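PDB 2DDZ: 190aa long hypothetical protein from Pyrococcus horikoshii, which is of unknown function but belongs to a family related to class II aminoacyl-tRNA synthetases and assembles as a hexamer. Local coordinates for residues Val38-Cys44 and Asp66-Ile72; Leu98-Tyr102 and Glu163-Ser168; Lys119-Ser123 and His135-Asn139. One frame throughout, in Å; residues are numbered along the deposited sequence.

Two contacts pair strands of one mixed sheet, and the third joins two helices packed on it. Contact 1 pairs strands 36-45 and 68-75, and contact 3 pairs strands 118-128 and 131-139; their centres are about 9 Å apart, because strand 68-75 runs beside strand 131-139, Y71 N lying 2.7 Å from I136 O. Contact 2 joins helix 81-100 to helix 161-184. From the latter S168 OG reaches Y71 OH of contact 1 at 2.8 Å, while F164 CE2 packs on L138 CD1 of contact 3. H70 and H135 meet on the other face of the sheet. Guanidine lies over W100 in contact 2, and another guanidine is about 7 Å from the F40 side chain.

Contact 1 of 3, residues Val38-Cys44 and Asp66-Ile72; sequences VVFRGKC and DDMVHYI
With chi1 at 53°, F40 holds CG between its backbone N and carbonyl carbon, which lays the phenyl ring under H70 CB; H70 chi1 (-59°) sets the imidazole slid beside that ring, with NE2 toward K43 O. The CH-pi contact puts H70 CB 3.5 Å from the F40 ring centroid, and the two rings barely overlap. I72 CD1 closes on the edge of the same phenyl ring, a fit that suits flat and branched apolar groups in a buried layer. H70 NE2 makes a weak bond to K43 O, 3.3 Å, and H70 ND1 is taken by H135. The strands are antiparallel neighbours in the mixed sheet, with F40 and H70 a hydrogen-bonded pair: H70 N to F40 O is 2.8 Å. On the opposite face V39 CG2 touches Y71 CD2 at 3.8 Å, under helix 161-184. At the backbone angles of G42 a CB would jam against the preceding carbonyl O, hence glycine. One residue before it, on the face of V39 and Y71, the extended R41 chain carries its guanidinium to the D67 carboxylate in a salt bridge; NE meets OD1 of D67 on the syn side at 3.1 Å, the two planes 34° apart.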
loop_
_atom_site.group_PDB
_atom_site.type_symbol
_atom_site.label_atom_id
_atom_site.label_comp_id
_atom_site.label_asym_id
_atom_site.label_seq_id
_atom_site.Cartn_x
_atom_site.Cartn_y
_atom_site.Cartn_z
ATOM N N VAL E 38 -23.123 -10.818 -5.564
ATOM C CA VAL E 38 -24.437 -11.294 -5.148
ATOM C C VAL E 38 -25.474 -10.495 -5.926
ATOM O O VAL E 38 -25.506 -9.271 -5.859
ATOM C CB VAL E 38 -24.674 -11.066 -3.642
ATOM C CG1 VAL E 38 -26.065 -11.578 -3.251
ATOM C CG2 VAL E 38 -23.597 -11.772 -2.832
ATOM N N VAL E 39 -26.324 -11.199 -6.662
ATOM C CA VAL E 39 -27.349 -10.556 -7.474
ATOM C C VAL E 39 -28.730 -10.898 -6.968
ATOM O O VAL E 39 -29.058 -12.063 -6.751
ATOM C CB VAL E 39 -27.211 -10.990 -8.936
ATOM C CG1 VAL E 39 -28.249 -10.304 -9.794
ATOM C CG2 VAL E 39 -25.795 -10.669 -9.420
ATOM N N PHE E 40 -29.536 -9.866 -6.765
ATOM C CA PHE E 40 -30.893 -10.052 -6.293
ATOM C C PHE E 40 -31.831 -9.002 -6.874
ATOM O O PHE E 40 -31.416 -8.113 -7.626
ATOM C CB PHE E 40 -30.945 -9.996 -4.766
ATOM C CG PHE E 40 -30.320 -8.762 -4.177
ATOM C CD1 PHE E 40 -28.943 -8.572 -4.241
ATOM C CD2 PHE E 40 -31.102 -7.797 -3.542
ATOM C CE1 PHE E 40 -28.340 -7.451 -3.647
ATOM C CE2 PHE E 40 -30.509 -6.666 -2.941
ATOM C CZ PHE E 40 -29.127 -6.489 -3.004
ATOM N N ARG E 41 -33.108 -9.116 -6.523
ATOM C CA ARG E 41 -34.124 -8.192 -6.992
ATOM C C ARG E 41 -34.983 -7.742 -5.814
ATOM O O ARG E 41 -35.195 -8.492 -4.856
ATOM C CB ARG E 41 -34.987 -8.863 -8.068
ATOM C CG ARG E 41 -35.980 -7.943 -8.764
ATOM C CD ARG E 41 -36.783 -8.722 -9.811
ATOM N NE ARG E 41 -37.827 -7.925 -10.461
ATOM C CZ ARG E 41 -38.691 -8.400 -11.358
ATOM N NH1 ARG E 41 -38.648 -9.676 -11.723
ATOM N NH2 ARG E 41 -39.603 -7.600 -11.894
ATOM N N GLY E 42 -35.459 -6.503 -5.879
ATOM C CA GLY E 42 -36.278 -5.988 -4.800
ATOM C C GLY E 42 -36.426 -4.486 -4.873
ATOM O O GLY E 42 -36.100 -3.869 -5.893
ATOM N N LYS E 43 -36.926 -3.902 -3.789
ATOM C CA LYS E 43 -37.127 -2.462 -3.703
ATOM C C LYS E 43 -35.819 -1.748 -3.395
ATOM O O LYS E 43 -34.854 -2.349 -2.903
ATOM C CB LYS E 43 -38.123 -2.127 -2.592
ATOM C CG LYS E 43 -39.502 -2.722 -2.774
ATOM C CD LYS E 43 -40.393 -2.401 -1.583
ATOM C CE LYS E 43 -41.750 -3.067 -1.733
ATOM N NZ LYS E 43 -41.621 -4.554 -1.855
ATOM N N CYS E 44 -35.802 -0.452 -3.676
ATOM C CA CYS E 44 -34.633 0.370 -3.416
ATOM C C CYS E 44 -35.041 1.617 -2.644
ATOM O O CYS E 44 -35.696 2.502 -3.189
ATOM C CB CYS E 44 -33.962 0.782 -4.726
ATOM S SG CYS E 44 -32.539 1.883 -4.501
ATOM N N ASP E 66 -39.313 0.878 -6.721
ATOM C CA ASP E 66 -40.075 -0.221 -6.141
ATOM C C ASP E 66 -39.593 -1.571 -6.645
ATOM O O ASP E 66 -39.824 -2.595 -6.008
ATOM C CB ASP E 66 -41.574 -0.065 -6.435
ATOM C CG ASP E 66 -42.204 1.103 -5.684
ATOM O OD1 ASP E 66 -42.002 1.215 -4.450
ATOM O OD2 ASP E 66 -42.912 1.906 -6.329
ATOM N N ASP E 67 -38.912 -1.571 -7.786
ATOM C CA ASP E 67 -38.429 -2.812 -8.367
ATOM C C ASP E 67 -37.113 -2.588 -9.109
ATOM O O ASP E 67 -37.079 -1.941 -10.160
ATOM C CB ASP E 67 -39.493 -3.359 -9.312
ATOM C CG ASP E 67 -39.265 -4.802 -9.660
ATOM O OD1 ASP E 67 -38.869 -5.569 -8.753
ATOM O OD2 ASP E 67 -39.499 -5.171 -10.830
ATOM N N MET E 68 -36.038 -3.162 -8.576
ATOM C CA MET E 68 -34.706 -2.982 -9.154
ATOM C C MET E 68 -33.862 -4.252 -9.050
ATOM O O MET E 68 -34.044 -5.058 -8.131
ATOM C CB MET E 68 -34.017 -1.828 -8.393
ATOM C CG MET E 68 -32.702 -1.260 -8.949
ATOM S SD MET E 68 -32.008 0.067 -7.898
ATOM C CE MET E 68 -32.783 1.352 -8.542
ATOM N N VAL E 69 -32.959 -4.440 -10.011
ATOM C CA VAL E 69 -32.023 -5.565 -9.999
ATOM C C VAL E 69 -30.752 -4.995 -9.337
ATOM O O VAL E 69 -30.170 -4.020 -9.830
ATOM C CB VAL E 69 -31.671 -6.053 -11.432
ATOM C CG1 VAL E 69 -30.525 -7.055 -11.373
ATOM C CG2 VAL E 69 -32.886 -6.712 -12.078
ATOM N N HIS E 70 -30.336 -5.592 -8.224
ATOM C CA HIS E 70 -29.164 -5.115 -7.489
ATOM C C HIS E 70 -27.933 -5.991 -7.651
ATOM O O HIS E 70 -28.031 -7.226 -7.699
ATOM C CB HIS E 70 -29.487 -5.025 -5.990
ATOM C CG HIS E 70 -30.627 -4.110 -5.667
ATOM N ND1 HIS E 70 -30.501 -2.736 -5.657
ATOM C CD2 HIS E 70 -31.918 -4.371 -5.348
ATOM C CE1 HIS E 70 -31.663 -2.191 -5.346
ATOM N NE2 HIS E 70 -32.541 -3.162 -5.153
ATOM N N TYR E 71 -26.769 -5.353 -7.729
ATOM C CA TYR E 71 -25.514 -6.094 -7.829
ATOM C C TYR E 71 -24.623 -5.616 -6.708
ATOM O O TYR E 71 -24.314 -4.432 -6.620
ATOM C CB TYR E 71 -24.784 -5.845 -9.154
ATOM C CG TYR E 71 -25.572 -6.176 -10.389
ATOM C CD1 TYR E 71 -26.612 -5.351 -10.808
ATOM C CD2 TYR E 71 -25.270 -7.307 -11.156
ATOM C CE1 TYR E 71 -27.337 -5.633 -11.965
ATOM C CE2 TYR E 71 -25.995 -7.602 -12.322
ATOM C CZ TYR E 71 -27.028 -6.753 -12.716
ATOM O OH TYR E 71 -27.746 -7.010 -13.855
ATOM N N ILE E 72 -24.217 -6.532 -5.844
ATOM C CA ILE E 72 -23.346 -6.172 -4.746
ATOM C C ILE E 72 -22.055 -6.927 -4.898
ATOM O O ILE E 72 -22.009 -8.153 -4.823
ATOM C CB ILE E 72 -23.987 -6.473 -3.402
ATOM C CG1 ILE E 72 -25.033 -5.402 -3.120
ATOM C CG2 ILE E 72 -22.934 -6.490 -2.297
ATOM C CD1 ILE E 72 -26.013 -5.853 -2.132
#

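Contact 2 of 3, residues Leu98-Tyr102 and Glu163-Ser168; sequences LLWNY and EFMERS. With GAI (guanidine), chain S.
The Y102 ring turns its face toward an edge of the F164 ring in an offset edge-to-face pair, centroids 5.5 Å apart and planes at 67°. The R167 guanidinium has Y102 CZ over its centre, 3.4 Å above the plane, with the phenol and guanidinium planes 29° apart; E163 lies at its edge. F164, in turn, has S168 CB from its own helix over one face. The F164 and Y102 rings give flat apolar faces, and the planar, delocalised guanidinium of R167 can lie flat over the phenol end while its N-H groups point outward in its plane to E163.

Y102 donates its hydroxyl proton to E163 OE1, 2.5 Å away and met on the syn side. The other carboxylate oxygen takes both R167 NE and R167 NH1, the latter at 2.6 Å, so the arginine grips a single atom side-on. This i to i+4 salt bridge runs along helix 161-184, and the bend of the R167 chain at chi3 (-36°) swings the guanidinium back to E163 with its face to the phenol. The negative carboxylate would probably polarise the tyrosine O-H.

The contact is helix packing on the side of the sheet bearing Y71: the last turn of helix 81-100 and Y102 meet helix 161-184. Deeper in, L98 and L99 fill the seam with branched apolar ends. L98 CD2 presses on S168 CB at 3.4 Å, a tight fit, and L99 CD2 lies 3.8 Å from F164 CE1. S168 is small enough to admit that methyl, and its OG turns back to F164 O at 2.7 Å, while also bonding Y71 OH. On another side of helix 81-100, W100 has guanidine N1 over one ring face and meets W100 of the second subunit.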
loop_
_atom_site.group_PDB
_atom_site.type_symbol
_atom_site.label_atom_id
_atom_site.label_comp_id
_atom_site.label_asym_id
_atom_site.label_seq_id
_atom_site.Cartn_x
_atom_site.Cartn_y
_atom_site.Cartn_z
ATOM N N LEU E 98 -23.487 -5.289 -23.096
ATOM C CA LEU E 98 -24.440 -6.381 -23.004
ATOM C C LEU E 98 -25.855 -6.015 -23.457
ATOM O O LEU E 98 -26.567 -6.846 -24.016
ATOM C CB LEU E 98 -24.484 -6.901 -21.565
ATOM C CG LEU E 98 -25.471 -8.046 -21.327
ATOM C CD1 LEU E 98 -25.107 -9.215 -22.237
ATOM C CD2 LEU E 98 -25.449 -8.473 -19.862
ATOM N N LEU E 99 -26.270 -4.780 -23.205
ATOM C CA LEU E 99 -27.606 -4.352 -23.599
ATOM C C LEU E 99 -27.696 -4.285 -25.114
ATOM O O LEU E 99 -28.773 -4.415 -25.685
ATOM C CB LEU E 99 -27.941 -3.000 -22.965
ATOM C CG LEU E 99 -28.232 -3.045 -21.458
ATOM C CD1 LEU E 99 -28.356 -1.644 -20.908
ATOM C CD2 LEU E 99 -29.512 -3.814 -21.219
ATOM N N TRP E 100 -26.554 -4.094 -25.764
ATOM C CA TRP E 100 -26.516 -4.056 -27.220
ATOM C C TRP E 100 -26.896 -5.406 -27.824
ATOM O O TRP E 100 -27.536 -5.454 -28.869
ATOM C CB TRP E 100 -25.127 -3.650 -27.710
ATOM C CG TRP E 100 -24.931 -2.177 -27.715
ATOM C CD1 TRP E 100 -24.364 -1.415 -26.734
ATOM C CD2 TRP E 100 -25.352 -1.267 -28.738
ATOM N NE1 TRP E 100 -24.403 -0.084 -27.082
ATOM C CE2 TRP E 100 -25.004 0.036 -28.308
ATOM C CE3 TRP E 100 -25.991 -1.425 -29.976
ATOM C CZ2 TRP E 100 -25.277 1.178 -29.079
ATOM C CZ3 TRP E 100 -26.261 -0.291 -30.739
ATOM C CH2 TRP E 100 -25.903 0.993 -30.286
ATOM N N ASN E 101 -26.505 -6.497 -27.166
ATOM C CA ASN E 101 -26.826 -7.836 -27.659
ATOM C C ASN E 101 -28.302 -8.134 -27.414
ATOM O O ASN E 101 -28.806 -9.216 -27.723
ATOM C CB ASN E 101 -25.926 -8.885 -26.987
ATOM C CG ASN E 101 -24.449 -8.687 -27.319
ATOM O OD1 ASN E 101 -24.101 -7.989 -28.273
ATOM N ND2 ASN E 101 -23.575 -9.311 -26.533
ATOM N N TYR E 102 -28.987 -7.155 -26.843
ATOM C CA TYR E 102 -30.411 -7.268 -26.596
ATOM C C TYR E 102 -31.097 -6.295 -27.551
ATOM O O TYR E 102 -32.306 -6.071 -27.473
ATOM C CB TYR E 102 -30.754 -6.898 -25.159
ATOM C CG TYR E 102 -30.543 -8.010 -24.162
ATOM C CD1 TYR E 102 -29.269 -8.321 -23.688
ATOM C CD2 TYR E 102 -31.634 -8.723 -23.654
ATOM C CE1 TYR E 102 -29.085 -9.309 -22.723
ATOM C CE2 TYR E 102 -31.466 -9.717 -22.689
ATOM C CZ TYR E 102 -30.188 -10.002 -22.226
ATOM O OH TYR E 102 -30.024 -10.966 -21.260
ATOM N N GLU E 163 -33.864 -13.488 -16.690
ATOM C CA GLU E 163 -32.871 -13.904 -17.671
ATOM C C GLU E 163 -31.702 -12.926 -17.739
ATOM O O GLU E 163 -30.551 -13.336 -17.896
ATOM C CB GLU E 163 -33.526 -14.043 -19.048
ATOM C CG GLU E 163 -32.673 -14.769 -20.089
ATOM C CD GLU E 163 -31.582 -13.897 -20.689
ATOM O OE1 GLU E 163 -31.858 -12.715 -20.986
ATOM O OE2 GLU E 163 -30.454 -14.397 -20.880
ATOM N N PHE E 164 -31.989 -11.633 -17.621
ATOM C CA PHE E 164 -30.918 -10.640 -17.675
ATOM C C PHE E 164 -29.976 -10.849 -16.474
ATOM O O PHE E 164 -28.762 -10.858 -16.635
ATOM C CB PHE E 164 -31.489 -9.210 -17.667
ATOM C CG PHE E 164 -30.443 -8.145 -17.890
ATOM C CD1 PHE E 164 -29.872 -7.956 -19.146
ATOM C CD2 PHE E 164 -29.991 -7.370 -16.825
ATOM C CE1 PHE E 164 -28.855 -7.017 -19.334
ATOM C CE2 PHE E 164 -28.977 -6.430 -17.002
ATOM C CZ PHE E 164 -28.407 -6.250 -18.261
ATOM N N MET E 165 -30.563 -11.018 -15.289
ATOM C CA MET E 165 -29.819 -11.251 -14.054
ATOM C C MET E 165 -28.784 -12.371 -14.266
ATOM O O MET E 165 -27.611 -12.238 -13.909
ATOM C CB MET E 165 -30.781 -11.646 -12.912
ATOM C CG MET E 165 -31.701 -10.516 -12.403
ATOM S SD MET E 165 -32.923 -10.936 -11.189
ATOM C CE MET E 165 -31.946 -11.315 -9.959
ATOM N N GLU E 166 -29.231 -13.470 -14.865
ATOM C CA GLU E 166 -28.376 -14.620 -15.138
ATOM C C GLU E 166 -27.235 -14.312 -16.119
ATOM O O GLU E 166 -26.071 -14.625 -15.853
ATOM C CB GLU E 166 -29.222 -15.769 -15.709
ATOM C CG GLU E 166 -28.542 -17.130 -15.769
ATOM C CD GLU E 166 -28.422 -17.773 -14.403
ATOM O OE1 GLU E 166 -29.284 -17.484 -13.544
ATOM O OE2 GLU E 166 -27.483 -18.573 -14.189
ATOM N N ARG E 167 -27.569 -13.706 -17.258
ATOM C CA ARG E 167 -26.554 -13.426 -18.271
ATOM C C ARG E 167 -25.577 -12.321 -17.912
ATOM O O ARG E 167 -24.386 -12.414 -18.222
ATOM C CB ARG E 167 -27.207 -13.092 -19.619
ATOM C CG ARG E 167 -26.212 -13.208 -20.777
ATOM C CD ARG E 167 -26.808 -12.794 -22.108
ATOM N NE ARG E 167 -28.207 -13.178 -22.191
ATOM C CZ ARG E 167 -28.967 -13.030 -23.272
ATOM N NH1 ARG E 167 -30.243 -13.409 -23.237
ATOM N NH2 ARG E 167 -28.465 -12.515 -24.386
ATOM N N SER E 168 -26.087 -11.272 -17.274
ATOM C CA SER E 168 -25.243 -10.149 -16.881
ATOM C C SER E 168 -24.330 -10.547 -15.720
ATOM O O SER E 168 -23.183 -10.105 -15.663
ATOM C CB SER E 168 -26.109 -8.932 -16.515
ATOM O OG SER E 168 -26.951 -9.213 -15.411
HETATM C C GAI S . -23.146 -0.788 -32.196
HETATM N N1 GAI S . -22.811 -1.269 -31.038
HETATM N N2 GAI S . -23.411 -1.600 -33.229
HETATM N N3 GAI S . -23.228 0.556 -32.361
#

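Contact 3 of 3, residues Lys119-Ser123 and His135-Asn139; sequences KLSIS and HIGLN
Strands 121-123 and 135-139 run antiparallel at 167°, their axes 4.7 Å apart, with I122 and G137 as a hydrogen-bonded pair between the non-hydrogen-bonded pairs S121-L138 and S123-I136. I122 N reaches G137 O, and G137 N returns to I122 O at 2.8 Å. At L120, just before the regular pairing begins, O takes N139 N in an almost straight bond (N-H...O 173°).

Glycine suits position 137 because a CB there would come tight against I122 CG1. I122 itself holds CG1 between its backbone N and carbonyl carbon, which sends CD1 across to the edge of the H135 ring, 3.9 Å from CE1. On the other face S121 CB sits 3.4 Å from L138 CD2, closer than ordinary packing; a small residue fits beside the leucine, and its OG bonds I113 N. S123 swings OG away from its own backbone N (chi1 -176°) and gives its proton to H135 O at 2.8 Å. Q88 NE2 also bonds this hydroxyl, so serine joins strand to helix as well as strand to strand. A valine in its place would probably leave H135 O without this donor and Q88 without its mate. K119 curls back on its own segment, NZ to S121 O at 2.9 Å.

The two strands belong to the beta hairpin 118-128/131-139 within the mixed sheet. Strand 112-115 flanks it beyond S121, and strand 68-75 lies beside 131-139, on whose H70-bearing face the H135 ring stacks with Y16. Helix 81-100 packs against the face bearing S123 and I136, through I92 and L95.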
loop_
_atom_site.group_PDB
_atom_site.type_symbol
_atom_site.label_atom_id
_atom_site.label_comp_id
_atom_site.label_asym_id
_atom_site.label_seq_id
_atom_site.Cartn_x
_atom_site.Cartn_y
_atom_site.Cartn_z
ATOM N N LYS E 119 -32.242 7.728 -17.783
ATOM C CA LYS E 119 -31.370 6.951 -16.899
ATOM C C LYS E 119 -31.956 5.625 -16.436
ATOM O O LYS E 119 -33.023 5.574 -15.826
ATOM C CB LYS E 119 -30.961 7.781 -15.672
ATOM C CG LYS E 119 -29.743 7.221 -14.923
ATOM C CD LYS E 119 -29.150 8.221 -13.927
ATOM C CE LYS E 119 -30.119 8.536 -12.787
ATOM N NZ LYS E 119 -30.500 7.318 -12.011
ATOM N N LEU E 120 -31.223 4.552 -16.715
ATOM C CA LEU E 120 -31.627 3.198 -16.355
ATOM C C LEU E 120 -31.072 2.709 -15.023
ATOM O O LEU E 120 -31.705 1.900 -14.338
ATOM C CB LEU E 120 -31.158 2.230 -17.449
ATOM C CG LEU E 120 -31.248 0.716 -17.214
ATOM C CD1 LEU E 120 -32.710 0.265 -17.285
ATOM C CD2 LEU E 120 -30.419 -0.013 -18.285
ATOM N N SER E 121 -29.904 3.222 -14.645
ATOM C CA SER E 121 -29.216 2.749 -13.442
ATOM C C SER E 121 -28.795 3.741 -12.363
ATOM O O SER E 121 -28.973 4.945 -12.483
ATOM C CB SER E 121 -27.948 2.015 -13.881
ATOM O OG SER E 121 -27.038 2.941 -14.474
ATOM N N ILE E 122 -28.240 3.175 -11.299
ATOM C CA ILE E 122 -27.657 3.906 -10.179
ATOM C C ILE E 122 -26.475 3.032 -9.778
ATOM O O ILE E 122 -26.488 1.805 -9.984
ATOM C CB ILE E 122 -28.597 4.088 -8.963
ATOM C CG1 ILE E 122 -28.982 2.732 -8.368
ATOM C CG2 ILE E 122 -29.796 4.963 -9.364
ATOM C CD1 ILE E 122 -29.593 2.844 -6.982
ATOM N N SER E 123 -25.439 3.650 -9.232
ATOM C CA SER E 123 -24.260 2.891 -8.861
ATOM C C SER E 123 -23.374 3.688 -7.932
ATOM O O SER E 123 -23.467 4.909 -7.859
ATOM C CB SER E 123 -23.467 2.519 -10.129
ATOM O OG SER E 123 -22.342 1.703 -9.841
ATOM N N HIS E 135 -21.860 -1.189 -5.748
ATOM C CA HIS E 135 -23.272 -1.479 -5.949
ATOM C C HIS E 135 -23.724 -0.990 -7.314
ATOM O O HIS E 135 -23.337 0.082 -7.759
ATOM C CB HIS E 135 -24.181 -0.825 -4.897
ATOM C CG HIS E 135 -25.646 -0.956 -5.215
ATOM N ND1 HIS E 135 -26.370 0.042 -5.831
ATOM C CD2 HIS E 135 -26.501 -1.999 -5.066
ATOM C CE1 HIS E 135 -27.605 -0.378 -6.048
ATOM N NE2 HIS E 135 -27.710 -1.612 -5.594
ATOM N N ILE E 136 -24.529 -1.798 -7.988
ATOM C CA ILE E 136 -25.089 -1.403 -9.271
ATOM C C ILE E 136 -26.559 -1.742 -9.156
ATOM O O ILE E 136 -26.913 -2.790 -8.623
ATOM C CB ILE E 136 -24.533 -2.186 -10.475
ATOM C CG1 ILE E 136 -23.053 -1.876 -10.699
ATOM C CG2 ILE E 136 -25.346 -1.840 -11.717
ATOM C CD1 ILE E 136 -22.158 -2.585 -9.725
ATOM N N GLY E 137 -27.407 -0.846 -9.646
ATOM C CA GLY E 137 -28.835 -1.070 -9.591
ATOM C C GLY E 137 -29.444 -0.727 -10.930
ATOM O O GLY E 137 -29.110 0.297 -11.513
ATOM N N LEU E 138 -30.314 -1.594 -11.436
ATOM C CA LEU E 138 -30.969 -1.339 -12.712
ATOM C C LEU E 138 -32.468 -1.361 -12.475
ATOM O O LEU E 138 -32.996 -2.332 -11.926
ATOM C CB LEU E 138 -30.600 -2.409 -13.746
ATOM C CG LEU E 138 -29.119 -2.635 -14.074
ATOM C CD1 LEU E 138 -29.022 -3.684 -15.168
ATOM C CD2 LEU E 138 -28.456 -1.327 -14.530
ATOM N N ASN E 139 -33.147 -0.286 -12.870
ATOM C CA ASN E 139 -34.601 -0.203 -12.710
ATOM C C ASN E 139 -35.265 -1.326 -13.511
ATOM O O ASN E 139 -34.915 -1.555 -14.672
ATOM C CB ASN E 139 -35.154 1.125 -13.251
ATOM C CG ASN E 139 -34.647 2.345 -12.499
ATOM O OD1 ASN E 139 -34.791 2.450 -11.284
ATOM N ND2 ASN E 139 -34.065 3.289 -13.235
#